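Local coordinates for VP1 (Polyomavirus HPyV6, PDB 4PCG), which forms the pentameric building blocks of the T=7 icosahedral polyomavirus capsid and probably takes part in attachment to host cells, at residues T19-E24 with V66-I71; V82-R87 with H268-R273. One frame throughout, in Å; residues are numbered along the deposited sequence.

Contact 1 (T19-E24 with V66-I71)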
ATOM      1  N   THR B  19      20.571   4.131  36.962  1.00 35.14           N
ATOM      2  CA  THR B  19      20.916   3.009  36.083  1.00 30.54           C
ATOM      3  C   THR B  19      20.175   3.042  34.752  1.00 28.82           C
ATOM      4  O   THR B  19      20.180   2.056  34.012  1.00 27.22           O
ATOM      5  CB  THR B  19      20.671   1.654  36.787  1.00 33.47           C
ATOM      6  OG1 THR B  19      19.265   1.436  36.953  1.00 33.49           O
ATOM      7  CG2 THR B  19      21.344   1.619  38.149  1.00 37.00           C
ATOM      8  N   ILE B  20      19.561   4.177  34.434  1.00 27.70           N
ATOM      9  CA  ILE B  20      19.000   4.404  33.115  1.00 26.13           C
ATOM     10  C   ILE B  20      19.610   5.662  32.528  1.00 25.19           C
ATOM     11  O   ILE B  20      20.160   6.466  33.268  1.00 25.91           O
ATOM     12  CB  ILE B  20      17.463   4.536  33.131  1.00 29.23           C
ATOM     13  CG1 ILE B  20      17.018   5.807  33.867  1.00 33.41           C
ATOM     14  CG2 ILE B  20      16.861   3.302  33.755  1.00 29.53           C
ATOM     15  CD1 ILE B  20      15.529   6.082  33.757  1.00 35.34           C
ATOM     16  N   TYR B  21      19.493   5.811  31.211  1.00 22.24           N
ATOM     17  CA  TYR B  21      20.032   6.943  30.491  1.00 21.56           C
ATOM     18  C   TYR B  21      19.284   7.064  29.176  1.00 21.48           C
ATOM     19  O   TYR B  21      18.661   6.105  28.716  1.00 22.95           O
ATOM     20  CB  TYR B  21      21.527   6.729  30.211  1.00 22.45           C
ATOM     21  CG  TYR B  21      22.283   7.970  29.736  1.00 22.29           C
ATOM     22  CD1 TYR B  21      22.419   9.088  30.568  1.00 26.78           C
ATOM     23  CD2 TYR B  21      22.874   8.024  28.487  1.00 22.66           C
ATOM     24  CE1 TYR B  21      23.101  10.229  30.148  1.00 27.53           C
ATOM     25  CE2 TYR B  21      23.568   9.172  28.061  1.00 23.99           C
ATOM     26  CZ  TYR B  21      23.677  10.258  28.902  1.00 26.05           C
ATOM     27  OH  TYR B  21      24.356  11.393  28.513  1.00 34.59           O
ATOM     28  N   LYS B  22      19.346   8.242  28.577  1.00 21.57           N
ATOM     29  CA  LYS B  22      18.902   8.410  27.221  1.00 21.13           C
ATOM     30  C   LYS B  22      19.830   9.340  26.453  1.00 20.03           C
ATOM     31  O   LYS B  22      20.449  10.232  27.024  1.00 21.67           O
ATOM     32  CB  LYS B  22      17.441   8.864  27.137  1.00 26.17           C
ATOM     33  CG  LYS B  22      17.161  10.242  27.653  1.00 32.52           C
ATOM     34  CD  LYS B  22      15.703  10.622  27.395  1.00 35.24           C
ATOM     35  CE  LYS B  22      15.310  11.814  28.257  1.00 45.20           C
ATOM     36  NZ  LYS B  22      15.981  13.019  27.713  1.00 46.13           N
ATOM     37  N   VAL B  23      19.922   9.089  25.161  1.00 18.95           N
ATOM     38  CA  VAL B  23      20.653   9.931  24.227  1.00 18.33           C
ATOM     39  C   VAL B  23      19.639  10.472  23.227  1.00 18.42           C
ATOM     40  O   VAL B  23      18.879   9.708  22.651  1.00 18.87           O
ATOM     41  CB  VAL B  23      21.699   9.112  23.472  1.00 19.30           C
ATOM     42  CG1 VAL B  23      22.202   9.832  22.209  1.00 21.75           C
ATOM     43  CG2 VAL B  23      22.854   8.803  24.411  1.00 21.55           C
ATOM     44  N   GLU B  24      19.689  11.773  23.005  1.00 18.42           N
ATOM     45  CA  GLU B  24      18.959  12.408  21.921  1.00 19.78           C
ATOM     46  C   GLU B  24      19.920  13.018  20.924  1.00 19.35           C
ATOM     47  O   GLU B  24      20.907  13.663  21.320  1.00 19.14           O
ATOM     48  CB  GLU B  24      18.030  13.478  22.475  1.00 22.70           C
ATOM     49  CG  GLU B  24      16.862  12.850  23.194  1.00 27.21           C
ATOM     50  CD  GLU B  24      15.957  13.837  23.886  1.00 41.45           C
ATOM     51  OE1 GLU B  24      15.846  14.983  23.395  1.00 43.18           O
ATOM     52  OE2 GLU B  24      15.320  13.442  24.893  1.00 34.46           O
ATOM     53  N   VAL B  66      28.164   8.827  20.061  1.00 18.97           N
ATOM     54  CA  VAL B  66      27.865   9.570  21.271  1.00 19.37           C
ATOM     55  C   VAL B  66      28.349   8.821  22.492  1.00 21.14           C
ATOM     56  O   VAL B  66      27.918   7.689  22.736  1.00 19.70           O
ATOM     57  CB  VAL B  66      26.353   9.820  21.394  1.00 20.61           C
ATOM     58  CG1 VAL B  66      26.069  10.600  22.672  1.00 24.91           C
ATOM     59  CG2 VAL B  66      25.839  10.567  20.172  1.00 24.96           C
ATOM     60  N   ASN B  67      29.244   9.448  23.250  1.00 21.30           N
ATOM     61  CA  ASN B  67      29.816   8.843  24.436  1.00 25.08           C
ATOM     62  C   ASN B  67      28.789   8.763  25.533  1.00 23.54           C
ATOM     63  O   ASN B  67      27.952   9.637  25.668  1.00 24.91           O
ATOM     64  CB  ASN B  67      31.036   9.618  24.920  1.00 31.98           C
ATOM     65  CG  ASN B  67      32.246   9.409  24.026  1.00 44.85           C
ATOM     66  OD1 ASN B  67      32.475   8.311  23.490  1.00 41.82           O
ATOM     67  ND2 ASN B  67      33.042  10.454  23.874  1.00 53.60           N
ATOM     68  N   LEU B  68      28.818   7.665  26.258  1.00 22.26           N
ATOM     69  CA  LEU B  68      27.915   7.426  27.362  1.00 23.55           C
ATOM     70  C   LEU B  68      28.653   7.638  28.685  1.00 25.18           C
ATOM     71  O   LEU B  68      29.882   7.495  28.775  1.00 26.25           O
ATOM     72  CB  LEU B  68      27.398   5.994  27.274  1.00 22.72           C
ATOM     73  CG  LEU B  68      26.707   5.640  25.959  1.00 22.42           C
ATOM     74  CD1 LEU B  68      26.363   4.161  25.875  1.00 22.98           C
ATOM     75  CD2 LEU B  68      25.479   6.512  25.761  1.00 22.92           C
ATOM     76  N   PRO B  69      27.908   7.925  29.759  1.00 28.04           N
ATOM     77  CA  PRO B  69      28.567   8.180  31.038  1.00 28.95           C
ATOM     78  C   PRO B  69      29.313   6.967  31.603  1.00 31.00           C
ATOM     79  O   PRO B  69      28.865   5.826  31.438  1.00 28.81           O
ATOM     80  CB  PRO B  69      27.406   8.538  31.986  1.00 30.06           C
ATOM     81  CG  PRO B  69      26.193   8.633  31.171  1.00 29.31           C
ATOM     82  CD  PRO B  69      26.437   7.922  29.872  1.00 27.82           C
ATOM     83  N   GLU B  70      30.442   7.218  32.250  1.00 31.66           N
ATOM     84  CA  GLU B  70      31.117   6.187  33.023  1.00 35.53           C
ATOM     85  C   GLU B  70      30.169   5.617  34.069  1.00 36.82           C
ATOM     86  O   GLU B  70      29.445   6.362  34.727  1.00 37.13           O
ATOM     87  CB  GLU B  70      32.328   6.752  33.760  1.00 45.09           C
ATOM     88  CG  GLU B  70      33.578   6.902  32.912  1.00 53.26           C
ATOM     89  CD  GLU B  70      34.839   7.022  33.761  1.00 58.87           C
ATOM     90  OE1 GLU B  70      34.789   6.728  34.986  1.00 59.09           O
ATOM     91  OE2 GLU B  70      35.887   7.413  33.201  1.00 72.43           O
ATOM     92  N   ILE B  71      30.185   4.302  34.224  1.00 33.71           N
ATOM     93  CA  ILE B  71      29.414   3.655  35.267  1.00 36.19           C
ATOM     94  C   ILE B  71      30.326   3.430  36.481  1.00 40.68           C
ATOM     95  O   ILE B  71      31.335   2.736  36.374  1.00 41.86           O
ATOM     96  CB  ILE B  71      28.824   2.323  34.763  1.00 34.38           C
ATOM     97  CG1 ILE B  71      27.825   2.581  33.644  1.00 33.04           C
ATOM     98  CG2 ILE B  71      28.139   1.595  35.903  1.00 35.69           C
ATOM     99  CD1 ILE B  71      27.338   1.337  32.922  1.00 31.06           C
TER
HETATM  100  O   HOH W   1      25.631  11.259  26.089  1.00 36.92           O

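Contact 2 (V82-R87 with H268-R273)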
ATOM      1  N   VAL B  82      27.660  -2.582  31.664  1.00 27.45           N
ATOM      2  CA  VAL B  82      27.675  -1.773  30.462  1.00 25.84           C
ATOM      3  C   VAL B  82      26.300  -1.231  30.173  1.00 24.73           C
ATOM      4  O   VAL B  82      25.303  -1.792  30.584  1.00 21.92           O
ATOM      5  CB  VAL B  82      28.153  -2.539  29.209  1.00 27.63           C
ATOM      6  CG1 VAL B  82      29.559  -3.084  29.443  1.00 38.56           C
ATOM      7  CG2 VAL B  82      27.186  -3.648  28.840  1.00 28.57           C
ATOM      8  N   TRP B  83      26.254  -0.155  29.409  1.00 21.55           N
ATOM      9  CA  TRP B  83      24.988   0.387  28.986  1.00 20.14           C
ATOM     10  C   TRP B  83      24.408  -0.487  27.887  1.00 20.00           C
ATOM     11  O   TRP B  83      25.119  -0.935  26.996  1.00 18.16           O
ATOM     12  CB  TRP B  83      25.154   1.818  28.464  1.00 19.38           C
ATOM     13  CG  TRP B  83      25.494   2.811  29.539  1.00 19.86           C
ATOM     14  CD1 TRP B  83      26.680   3.436  29.721  1.00 19.82           C
ATOM     15  CD2 TRP B  83      24.624   3.283  30.581  1.00 18.72           C
ATOM     16  NE1 TRP B  83      26.605   4.290  30.796  1.00 23.05           N
ATOM     17  CE2 TRP B  83      25.344   4.227  31.330  1.00 21.56           C
ATOM     18  CE3 TRP B  83      23.295   3.006  30.935  1.00 20.29           C
ATOM     19  CZ2 TRP B  83      24.806   4.867  32.463  1.00 21.85           C
ATOM     20  CZ3 TRP B  83      22.747   3.660  32.028  1.00 21.95           C
ATOM     21  CH2 TRP B  83      23.507   4.577  32.788  1.00 22.25           C
ATOM     22  N   GLU B  84      23.101  -0.741  27.966  1.00 18.65           N
ATOM     23  CA  GLU B  84      22.397  -1.528  26.980  1.00 17.44           C
ATOM     24  C   GLU B  84      21.281  -0.676  26.413  1.00 18.63           C
ATOM     25  O   GLU B  84      20.381  -0.244  27.149  1.00 18.42           O
ATOM     26  CB  GLU B  84      21.819  -2.772  27.664  1.00 18.49           C
ATOM     27  CG  GLU B  84      20.920  -3.604  26.779  1.00 19.11           C
ATOM     28  CD  GLU B  84      20.236  -4.737  27.538  1.00 20.28           C
ATOM     29  OE1 GLU B  84      20.277  -4.771  28.770  1.00 21.43           O
ATOM     30  OE2 GLU B  84      19.646  -5.600  26.877  1.00 21.44           O
ATOM     31  N   ALA B  85      21.317  -0.431  25.119  1.00 16.80           N
ATOM     32  CA  ALA B  85      20.226   0.271  24.451  1.00 17.42           C
ATOM     33  C   ALA B  85      19.114  -0.734  24.143  1.00 17.60           C
ATOM     34  O   ALA B  85      19.337  -1.726  23.444  1.00 17.51           O
ATOM     35  CB  ALA B  85      20.733   0.929  23.177  1.00 18.04           C
ATOM     36  N   PHE B  86      17.910  -0.497  24.646  1.00 16.23           N
ATOM     37  CA  PHE B  86      16.845  -1.500  24.494  1.00 18.47           C
ATOM     38  C   PHE B  86      15.665  -1.050  23.648  1.00 18.72           C
ATOM     39  O   PHE B  86      14.852  -1.901  23.259  1.00 19.40           O
ATOM     40  CB  PHE B  86      16.353  -2.042  25.858  1.00 17.71           C
ATOM     41  CG  PHE B  86      15.712  -0.991  26.747  1.00 19.52           C
ATOM     42  CD1 PHE B  86      16.485  -0.207  27.585  1.00 20.76           C
ATOM     43  CD2 PHE B  86      14.352  -0.771  26.714  1.00 20.92           C
ATOM     44  CE1 PHE B  86      15.910   0.777  28.384  1.00 22.64           C
ATOM     45  CE2 PHE B  86      13.760   0.223  27.497  1.00 23.28           C
ATOM     46  CZ  PHE B  86      14.541   0.993  28.343  1.00 24.15           C
ATOM     47  N   ARG B  87      15.548   0.256  23.383  1.00 18.33           N
ATOM     48  CA  ARG B  87      14.565   0.783  22.446  1.00 18.83           C
ATOM     49  C   ARG B  87      14.972   2.152  21.938  1.00 17.43           C
ATOM     50  O   ARG B  87      15.814   2.817  22.532  1.00 18.30           O
ATOM     51  CB  ARG B  87      13.149   0.838  23.034  1.00 20.15           C
ATOM     52  CG  ARG B  87      12.941   1.890  24.092  1.00 22.18           C
ATOM     53  CD  ARG B  87      11.564   1.711  24.734  1.00 26.87           C
ATOM     54  NE  ARG B  87      11.301   2.755  25.718  1.00 31.01           N
ATOM     55  CZ  ARG B  87      10.897   3.994  25.420  1.00 34.60           C
ATOM     56  NH1 ARG B  87      10.701   4.367  24.162  1.00 32.77           N
ATOM     57  NH2 ARG B  87      10.698   4.883  26.387  1.00 36.86           N
ATOM     58  N   HIS B 268      17.085   4.739  24.435  1.00 16.77           N
ATOM     59  CA  HIS B 268      16.906   4.486  25.837  1.00 16.76           C
ATOM     60  C   HIS B 268      17.793   3.354  26.289  1.00 18.08           C
ATOM     61  O   HIS B 268      17.867   2.329  25.617  1.00 17.54           O
ATOM     62  CB  HIS B 268      15.442   4.135  26.120  1.00 20.60           C
ATOM     63  CG  HIS B 268      14.491   5.238  25.784  1.00 22.60           C
ATOM     64  ND1 HIS B 268      14.117   6.196  26.702  1.00 26.28           N
ATOM     65  CD2 HIS B 268      13.861   5.556  24.626  1.00 22.87           C
ATOM     66  CE1 HIS B 268      13.277   7.046  26.131  1.00 26.95           C
ATOM     67  NE2 HIS B 268      13.089   6.668  24.878  1.00 22.16           N
ATOM     68  N   PHE B 269      18.454   3.577  27.415  1.00 17.14           N
ATOM     69  CA  PHE B 269      19.422   2.640  28.009  1.00 18.37           C
ATOM     70  C   PHE B 269      19.064   2.185  29.408  1.00 18.50           C
ATOM     71  O   PHE B 269      18.470   2.922  30.224  1.00 19.06           O
ATOM     72  CB  PHE B 269      20.840   3.254  28.072  1.00 17.72           C
ATOM     73  CG  PHE B 269      21.370   3.738  26.764  1.00 18.12           C
ATOM     74  CD1 PHE B 269      21.013   4.987  26.286  1.00 18.63           C
ATOM     75  CD2 PHE B 269      22.268   2.968  26.023  1.00 17.22           C
ATOM     76  CE1 PHE B 269      21.519   5.460  25.084  1.00 19.07           C
ATOM     77  CE2 PHE B 269      22.769   3.441  24.817  1.00 17.56           C
ATOM     78  CZ  PHE B 269      22.406   4.689  24.354  1.00 17.47           C
ATOM     79  N   ARG B 270      19.493   0.959  29.697  1.00 18.50           N
ATOM     80  CA  ARG B 270      19.559   0.417  31.017  1.00 20.64           C
ATOM     81  C   ARG B 270      20.966  -0.163  31.197  1.00 21.13           C
ATOM     82  O   ARG B 270      21.789  -0.103  30.268  1.00 19.28           O
ATOM     83  CB  ARG B 270      18.495  -0.672  31.186  1.00 22.99           C
ATOM     84  CG  ARG B 270      18.694  -1.874  30.265  1.00 23.38           C
ATOM     85  CD  ARG B 270      17.435  -2.733  30.260  1.00 26.66           C
ATOM     86  NE  ARG B 270      17.563  -3.831  29.314  1.00 23.57           N
ATOM     87  CZ  ARG B 270      16.555  -4.406  28.669  1.00 28.40           C
ATOM     88  NH1 ARG B 270      15.298  -4.022  28.881  1.00 29.64           N
ATOM     89  NH2 ARG B 270      16.807  -5.387  27.804  1.00 23.57           N
ATOM     90  N   GLN B 271      21.248  -0.734  32.360  1.00 21.47           N
ATOM     91  CA  GLN B 271      22.557  -1.353  32.569  1.00 22.83           C
ATOM     92  C   GLN B 271      22.439  -2.866  32.536  1.00 22.79           C
ATOM     93  O   GLN B 271      21.472  -3.426  33.042  1.00 25.26           O
ATOM     94  CB  GLN B 271      23.183  -0.893  33.873  1.00 25.12           C
ATOM     95  CG  GLN B 271      23.450   0.595  33.870  1.00 27.26           C
ATOM     96  CD  GLN B 271      24.080   1.099  35.136  1.00 30.63           C
ATOM     97  OE1 GLN B 271      24.168   0.387  36.152  1.00 32.14           O
ATOM     98  NE2 GLN B 271      24.511   2.356  35.103  1.00 32.43           N
ATOM     99  N   ARG B 272      23.436  -3.495  31.932  1.00 22.22           N
ATOM    100  CA  ARG B 272      23.515  -4.944  31.803  1.00 23.93           C
ATOM    101  C   ARG B 272      24.848  -5.436  32.369  1.00 25.41           C
ATOM    102  O   ARG B 272      25.911  -4.880  32.052  1.00 26.42           O
ATOM    103  CB  ARG B 272      23.403  -5.329  30.332  1.00 22.21           C
ATOM    104  CG  ARG B 272      23.548  -6.821  30.036  1.00 26.37           C
ATOM    105  CD  ARG B 272      22.329  -7.633  30.468  1.00 25.34           C
ATOM    106  NE  ARG B 272      21.206  -7.433  29.551  1.00 24.86           N
ATOM    107  CZ  ARG B 272      20.195  -8.279  29.360  1.00 24.72           C
ATOM    108  NH1 ARG B 272      20.136  -9.454  29.985  1.00 27.41           N
ATOM    109  NH2 ARG B 272      19.246  -7.958  28.500  1.00 26.01           N
ATOM    110  N   ARG B 273      24.786  -6.475  33.208  1.00 28.39           N
ATOM    111  CA  ARG B 273      25.978  -7.157  33.658  1.00 29.44           C
ATOM    112  C   ARG B 273      26.439  -8.187  32.622  1.00 32.01           C
ATOM    113  O   ARG B 273      25.645  -8.971  32.122  1.00 34.81           O
ATOM    114  CB  ARG B 273      25.697  -7.824  35.020  1.00 34.58           C
ATOM    115  CG  ARG B 273      26.909  -8.459  35.701  1.00 50.87           C
ATOM    116  CD  ARG B 273      26.686  -8.666  37.201  1.00 57.40           C
ATOM    117  NE  ARG B 273      25.279  -8.476  37.584  1.00 55.52           N
ATOM    118  CZ  ARG B 273      24.794  -7.466  38.320  1.00 67.60           C
ATOM    119  NH1 ARG B 273      25.600  -6.522  38.814  1.00 59.70           N
ATOM    120  NH2 ARG B 273      23.480  -7.404  38.586  1.00 50.20           N
TER

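Contact 1 (T19-E24 with V66-I71)
Val23 and Val66 mark the nearest approach of the two backbones, with CA atoms 7.8 Å apart, too far for a main-chain hydrogen bond, and side chains carry the direct contact. Tyr21 and Val23 pair with strand 256-274, whereas 66-67 end a strand that pairs with 227-239 and then gives way to the loop of 68-71. Val23 and Val66 point their branches at each other, tip to tip, and the two CG1 atoms stop 4.0 Å apart. In both, CG1 lies anti to the backbone N; beta-branched valines suit an extended strand and offer short methyl branches to the facing sheet. The other methyl of Val23, CG2, meets Leu68 CD2 at 3.7 Å, the two side chains running at about a right angle. This is packing between the two sheets of the viral jelly roll: 19-24 lies on strand B of the BIDG sheet, 66-67 on strand C of the CHEF sheet. Leu68 CD2 also meets Tyr21 CE2, 4.0 Å away. Tyr21, whose CG is anti to the backbone N (chi1 -167°), projects its ring across to Pro69. There the proline CD sits over one ring face, 3.7 Å from the ring centroid and only 14° off the normal, a CH-pi contact; CG of the same proline lies 3.6 Å from Tyr21 CE1. The puckered pyrrolidine thus lays CD and CG over the flat phenol ring, and its CD hydrogens are probably somewhat polarised by the adjoining amide nitrogen, which suits them to a pi face. At the phenol tip a water lies in the ring plane, 2.7 Å from Tyr21 OH, and donates to Asn67 O at 2.9 Å. Lys22 and Glu24, which point away from 66-71, form a salt bridge, and Glu24 OE2 has a second partner in Arg266.

Contact 2 (V82-R87 with H268-R273)
Val82 to Ala85 pair in antiparallel register with Phe269 to Arg272, the short axes 4.4 Å apart at 130° in a strongly twisted pair. Glu84, with CG anti to the backbone N (chi1 173°) and an extended chain, carries its carboxylate out between Arg270 and Arg272, and each arginine grips it side-on with NE and NH2. Arg270 NE reaches Glu84 OE1 at 2.9 Å in a nearly straight bond (177°); Arg272, bent at chi2 and chi3, brings NE to the same oxygen from the opposite face of the carboxylate, while its NH1 bonds Met10 O. Four bonds thus fix the rotation of a buried acid, and Gly220 N adds another to OE2; the two positive charges would be expected to keep it ionised. These are strands D and I, neighbours in the BIDG sheet of the jelly roll. On the other sheet face, Gln271 lays NE2 over the Trp83 ring, 3.4 Å from CH2, while small Ala85 leaves room for Phe269, its CB 3.6 Å from CE2. Phe86 CB covers one face of the Arg270 guanidinium, 3.7 Å from CZ. Arg87 stacks its guanidinium flat on the His268 ring, centres 3.6 Å apart; Thr210 binds Arg87 NH1, and Glu89 binds His268 NE2.

Contacts 1 and 2, with centres 9 Å apart, meet around the strand 256-274. Tyr21 O and Phe269 N, 2.9 Å apart, probably form one of the backbone hydrogen bonds between strands B and I, and strand 256-274 lies between strand 9-27 and strand 79-93. Contact 1 reaches across to the second sheet, whereas contact 2 joins strands within one. The loop after strand C links them again: Trp83 NE1 probably donates to Pro69 O at 2.8 Å, and Leu68 touches both Trp83 and Phe269. Neither contact includes a residue of the sodium site formed by Thr48, Thr50, Thr52 and Asp54.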